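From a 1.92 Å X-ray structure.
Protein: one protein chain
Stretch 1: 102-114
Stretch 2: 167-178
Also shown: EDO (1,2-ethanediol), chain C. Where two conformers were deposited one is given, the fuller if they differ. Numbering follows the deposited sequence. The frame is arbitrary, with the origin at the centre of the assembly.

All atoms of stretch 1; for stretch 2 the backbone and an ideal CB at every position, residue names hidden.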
# COMPACT_ATOMS: atom_id res chain seq x y z
N LEU B 102 5.95 25.06 -5.98
CA LEU B 102 5.46 23.71 -6.24
C LEU B 102 3.95 23.74 -6.46
O LEU B 102 3.43 23.02 -7.30
CB LEU B 102 5.80 22.79 -5.07
CG LEU B 102 5.29 21.35 -5.12
CD1 LEU B 102 5.80 20.67 -6.37
CD2 LEU B 102 5.75 20.60 -3.89
N SER B 103 3.25 24.60 -5.72
CA SER B 103 1.81 24.74 -5.91
C SER B 103 1.49 25.23 -7.31
O SER B 103 0.47 24.84 -7.88
CB SER B 103 1.20 25.70 -4.89
OG SER B 103 1.24 25.12 -3.60
N LEU B 104 2.34 26.09 -7.85
CA LEU B 104 2.13 26.60 -9.20
C LEU B 104 2.33 25.48 -10.24
O LEU B 104 1.57 25.39 -11.21
CB LEU B 104 3.06 27.78 -9.50
CG LEU B 104 3.06 28.98 -8.55
CD1 LEU B 104 3.96 30.08 -9.06
CD2 LEU B 104 1.65 29.51 -8.33
N GLN B 105 3.33 24.63 -10.03
CA GLN B 105 3.52 23.48 -10.91
C GLN B 105 2.35 22.51 -10.82
O GLN B 105 1.88 22.00 -11.84
CB GLN B 105 4.82 22.74 -10.56
CG GLN B 105 6.08 23.49 -10.93
CD GLN B 105 7.32 22.80 -10.41
OE1 GLN B 105 7.55 22.77 -9.20
NE2 GLN B 105 8.09 22.21 -11.31
N ILE B 106 1.88 22.25 -9.61
CA ILE B 106 0.74 21.34 -9.44
C ILE B 106 -0.52 21.94 -10.09
O ILE B 106 -1.29 21.24 -10.74
CB ILE B 106 0.48 21.03 -7.95
CG1 ILE B 106 1.65 20.24 -7.36
CG2 ILE B 106 -0.80 20.24 -7.79
CD1 ILE B 106 1.57 20.06 -5.82
N ARG B 107 -0.71 23.24 -9.93
CA ARG B 107 -1.85 23.92 -10.53
C ARG B 107 -1.86 23.77 -12.05
O ARG B 107 -2.90 23.45 -12.66
CB ARG B 107 -1.81 25.40 -10.13
CG ARG B 107 -2.80 26.29 -10.83
CD ARG B 107 -2.04 27.26 -11.70
NE ARG B 107 -1.79 28.54 -11.06
CZ ARG B 107 -0.76 29.34 -11.34
NH1 ARG B 107 0.16 28.97 -12.22
NH2 ARG B 107 -0.63 30.48 -10.70
N ASP B 108 -0.71 23.97 -12.67
CA ASP B 108 -0.66 23.90 -14.12
C ASP B 108 -0.80 22.46 -14.61
O ASP B 108 -1.34 22.22 -15.69
CB ASP B 108 0.61 24.58 -14.63
CG ASP B 108 0.61 26.07 -14.36
OD1 ASP B 108 -0.49 26.66 -14.23
OD2 ASP B 108 1.71 26.66 -14.26
N SER B 109 -0.34 21.53 -13.80
CA SER B 109 -0.48 20.11 -14.12
C SER B 109 -1.95 19.70 -14.01
O SER B 109 -2.46 18.97 -14.85
CB SER B 109 0.38 19.29 -13.15
OG SER B 109 1.75 19.54 -13.38
N MET B 110 -2.61 20.16 -12.96
CA MET B 110 -4.04 19.88 -12.77
C MET B 110 -4.90 20.34 -13.93
O MET B 110 -5.89 19.69 -14.27
CB MET B 110 -4.55 20.51 -11.48
CG MET B 110 -4.16 19.77 -10.23
SD MET B 110 -5.04 20.44 -8.81
CE MET B 110 -6.73 19.95 -9.17
N SER B 111 -4.53 21.47 -14.52
CA SER B 111 -5.29 22.01 -15.64
C SER B 111 -5.35 21.01 -16.77
O SER B 111 -6.39 20.86 -17.43
CB SER B 111 -4.67 23.32 -16.12
OG SER B 111 -4.76 24.30 -15.10
N TYR B 112 -4.24 20.31 -17.01
CA TYR B 112 -4.19 19.31 -18.08
C TYR B 112 -4.96 18.05 -17.69
O TYR B 112 -5.65 17.46 -18.53
CB TYR B 112 -2.74 18.95 -18.42
CG TYR B 112 -2.02 19.98 -19.28
CD1 TYR B 112 -2.29 20.10 -20.64
CD2 TYR B 112 -1.05 20.81 -18.73
CE1 TYR B 112 -1.63 21.04 -21.43
CE2 TYR B 112 -0.39 21.75 -19.51
CZ TYR B 112 -0.68 21.86 -20.86
OH TYR B 112 -0.01 22.79 -21.62
N VAL B 113 -4.83 17.62 -16.44
CA VAL B 113 -5.53 16.43 -15.97
C VAL B 113 -7.03 16.64 -16.08
O VAL B 113 -7.76 15.77 -16.56
CB VAL B 113 -5.17 16.12 -14.53
CG1 VAL B 113 -5.98 14.92 -14.01
CG2 VAL B 113 -3.68 15.85 -14.41
N ILE B 114 -7.49 17.81 -15.65
CA ILE B 114 -8.92 18.12 -15.66
C ILE B 114 -9.47 18.17 -17.09
O ILE B 114 -10.55 17.63 -17.38
CB ILE B 114 -9.20 19.44 -14.89
CG1 ILE B 114 -9.06 19.19 -13.39
CG2 ILE B 114 -10.62 19.96 -15.20
CD1 ILE B 114 -9.13 20.46 -12.55
N UNK B 167 -14.65 15.91 -7.88
CA UNK B 167 -13.64 15.95 -6.81
C UNK B 167 -12.47 16.86 -7.22
O UNK B 167 -12.00 17.67 -6.42
CB UNK B 167 -13.13 14.54 -6.50
N UNK B 168 -12.00 16.71 -8.46
CA UNK B 168 -10.85 17.49 -8.93
C UNK B 168 -11.17 18.97 -9.08
O UNK B 168 -10.36 19.84 -8.72
CB UNK B 168 -10.36 16.94 -10.27
N UNK B 169 -12.34 19.27 -9.63
CA UNK B 169 -12.75 20.66 -9.79
C UNK B 169 -12.96 21.31 -8.41
O UNK B 169 -12.68 22.50 -8.23
CB UNK B 169 -14.03 20.75 -10.63
N UNK B 170 -13.43 20.53 -7.44
CA UNK B 170 -13.55 21.02 -6.07
C UNK B 170 -12.17 21.36 -5.51
O UNK B 170 -11.98 22.39 -4.86
CB UNK B 170 -14.25 19.98 -5.19
N UNK B 171 -11.20 20.49 -5.75
CA UNK B 171 -9.85 20.71 -5.24
C UNK B 171 -9.25 21.91 -5.96
O UNK B 171 -8.53 22.70 -5.37
CB UNK B 171 -8.98 19.47 -5.42
N UNK B 172 -9.56 22.04 -7.25
CA UNK B 172 -9.07 23.17 -8.02
C UNK B 172 -9.56 24.50 -7.43
O UNK B 172 -8.83 25.49 -7.43
CB UNK B 172 -9.51 23.04 -9.48
N UNK B 173 -10.80 24.52 -6.94
CA UNK B 173 -11.34 25.74 -6.33
C UNK B 173 -10.72 26.00 -4.98
O UNK B 173 -10.52 27.16 -4.60
CB UNK B 173 -12.86 25.65 -6.19
N UNK B 174 -10.38 24.92 -4.27
CA UNK B 174 -9.94 24.98 -2.88
C UNK B 174 -9.08 23.76 -2.53
O UNK B 174 -9.60 22.72 -2.09
CB UNK B 174 -11.15 25.07 -1.94
N UNK B 175 -7.76 23.88 -2.71
CA UNK B 175 -6.88 22.77 -2.41
C UNK B 175 -5.46 23.27 -2.29
O UNK B 175 -4.75 22.89 -1.36
CB UNK B 175 -6.98 21.68 -3.48
N UNK B 176 -5.05 24.13 -3.22
CA UNK B 176 -3.66 24.59 -3.27
C UNK B 176 -3.51 25.93 -2.57
O UNK B 176 -4.41 26.76 -2.61
CB UNK B 176 -3.18 24.70 -4.72
N UNK B 177 -2.36 26.14 -1.93
CA UNK B 177 -2.10 27.36 -1.19
C UNK B 177 -0.66 27.80 -1.43
O UNK B 177 0.13 27.07 -2.02
CB UNK B 177 -2.37 27.16 0.30
N UNK B 178 -0.32 28.99 -0.93
CA UNK B 178 1.07 29.41 -0.88
C UNK B 178 1.40 29.87 0.55
O UNK B 178 0.50 30.03 1.38
CB UNK B 178 1.34 30.52 -1.89
C1 EDO C . -6.99 27.50 -4.62
O1 EDO C . -7.25 26.95 -3.32
C2 EDO C . -7.89 28.71 -4.89
O2 EDO C . -7.41 29.44 -6.02

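Stretch 1 is one helix throughout, and the helical part of stretch 2 runs nearly antiparallel to it, with 154° between their directions and a closest axial approach of 10.7 Å.

Position 167 has nothing of stretch 1 within 5.5 Å of its ideal CB. Stretch 1 sets no preference. The residue is Asp 167, whose carboxylate is hydrogen-bonded elsewhere in the structure.

Position 168 points toward stretch 1. Its ideal CB lies 4.1 Å from Ile 114 CG1 and 4.8 Å from Met 110 CE, so the surroundings are apolar. Leucine, isoleucine, valine or methionine would suit. It is Leu 168. Its CD1 packs 3.8 Å from Val 113 CG1, and its CD2 lies 4.4 Å from Met 110 CE.

Position 169 points sideways, with Ile 114 CD1 5.3 Å from the ideal CB. A long chain could brush the isoleucine and carry a polar end past it; alanine would also fit. It is Lys 169. The chain is extended, and CE passes 4.2 Å from Ile 114 CG2. NZ is hydrogen-bonded elsewhere in the structure.

Position 170 is out of reach, and many residues would do. It is Asp 170.

Position 171 points toward stretch 1, and Met 110 CE is 4.4 Å from the ideal CB. A large apolar or aromatic side chain could meet the thioether. It is Phe 171, with chi1 t. Met 110 SD sits at the ring edge, 3.7 Å from Phe 171 CD1. This is a sulfur-aromatic contact, not packing on the ring face.

Position 172 points sideways. Its ideal CB is 4.0 Å from Ile 114 CD1 and 4.2 Å from Met 110 CE, while Arg 107 O and Ser 111 OG offer polar atoms further along. A chain with an apolar stem and a polar end is favoured, such as glutamine, glutamate or lysine. It is Gln 172. OE1 lies 3.5 Å from Ile 114 CD1. One water bridges the helices: it donates to Gln 172 OE1 and to Arg 107 O, and also hydrogen-bonds Ser 111 OG.

Positions 173 and 174 are out of reach, so polar residues are as acceptable as any. They are Lys 173 and Asp 174; the latter is the first to leave helical angles.

Position 175 has phi/psi of -162/-44, which residues with a CB seldom adopt. Stretch 1 does not constrain it; the backbone favours glycine. It is Gly 175. A CB here would lie 2.5 Å from Phe 171 CD1, so the missing side chain leaves room for that ring. Gly 175 N donates to the ethanediol O1.

Position 176 points toward stretch 1, with Ser 103 CB 4.5 Å from the ideal CB. A branched apolar chain could reach Ile 106. It is Leu 176. CD1 lies 3.4 Å from Ser 103 O and 3.7 Å from Arg 107 CB; CD2 lies 4.0 Å from Ile 106 CG2.

Position 177 points away, but its backbone O accepts a 2.7 Å hydrogen bond from Ser 103 OG. That bond needs no particular side chain. It is Thr 177.

Position 178 points sideways, and several residues would fit. It is Val 178.

Stretch 2, residues 167-178: DLKDFQKDGLTV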
# COMPACT_ATOMS: atom_id res chain seq x y z
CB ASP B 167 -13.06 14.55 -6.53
CG ASP B 167 -14.07 13.59 -5.89
OD1 ASP B 167 -15.09 14.07 -5.35
OD2 ASP B 167 -13.82 12.35 -5.92
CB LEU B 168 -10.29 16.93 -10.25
CG LEU B 168 -9.41 15.69 -10.21
CD1 LEU B 168 -8.84 15.42 -11.59
CD2 LEU B 168 -8.29 15.86 -9.20
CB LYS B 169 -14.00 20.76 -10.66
CG LYS B 169 -13.73 20.50 -12.16
CD LYS B 169 -14.98 20.71 -13.00
CE LYS B 169 -14.65 20.75 -14.49
NZ LYS B 169 -15.85 20.83 -15.36
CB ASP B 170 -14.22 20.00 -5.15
CG ASP B 170 -15.73 19.93 -5.36
OD1 ASP B 170 -16.30 20.88 -5.94
OD2 ASP B 170 -16.34 18.93 -4.91
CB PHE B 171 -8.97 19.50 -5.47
CG PHE B 171 -7.64 19.57 -4.78
CD1 PHE B 171 -6.53 20.10 -5.42
CD2 PHE B 171 -7.51 19.12 -3.48
CE1 PHE B 171 -5.29 20.17 -4.77
CE2 PHE B 171 -6.28 19.19 -2.82
CZ PHE B 171 -5.17 19.71 -3.46
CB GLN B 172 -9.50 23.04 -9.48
CG GLN B 172 -8.86 24.04 -10.42
CD GLN B 172 -9.36 23.88 -11.84
OE1 GLN B 172 -8.57 23.87 -12.80
NE2 GLN B 172 -10.67 23.76 -11.99
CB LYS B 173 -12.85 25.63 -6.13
CG LYS B 173 -13.67 25.65 -7.39
CD LYS B 173 -15.14 25.52 -7.03
CE LYS B 173 -15.93 24.84 -8.13
NZ LYS B 173 -17.35 24.61 -7.73
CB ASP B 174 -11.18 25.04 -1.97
CG ASP B 174 -10.83 25.00 -0.48
OD1 ASP B 174 -9.66 25.24 -0.11
OD2 ASP B 174 -11.76 24.75 0.32
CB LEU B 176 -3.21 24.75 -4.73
CG LEU B 176 -3.13 23.46 -5.54
CD1 LEU B 176 -2.61 23.75 -6.93
CD2 LEU B 176 -2.24 22.46 -4.83
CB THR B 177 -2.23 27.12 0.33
OG1 THR B 177 -1.37 26.03 0.71
CG2 THR B 177 -3.68 26.81 0.74
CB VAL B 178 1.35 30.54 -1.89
CG1 VAL B 178 1.14 30.03 -3.31
CG2 VAL B 178 0.45 31.73 -1.60
O HOH W 1 -5.66 24.29 -12.26
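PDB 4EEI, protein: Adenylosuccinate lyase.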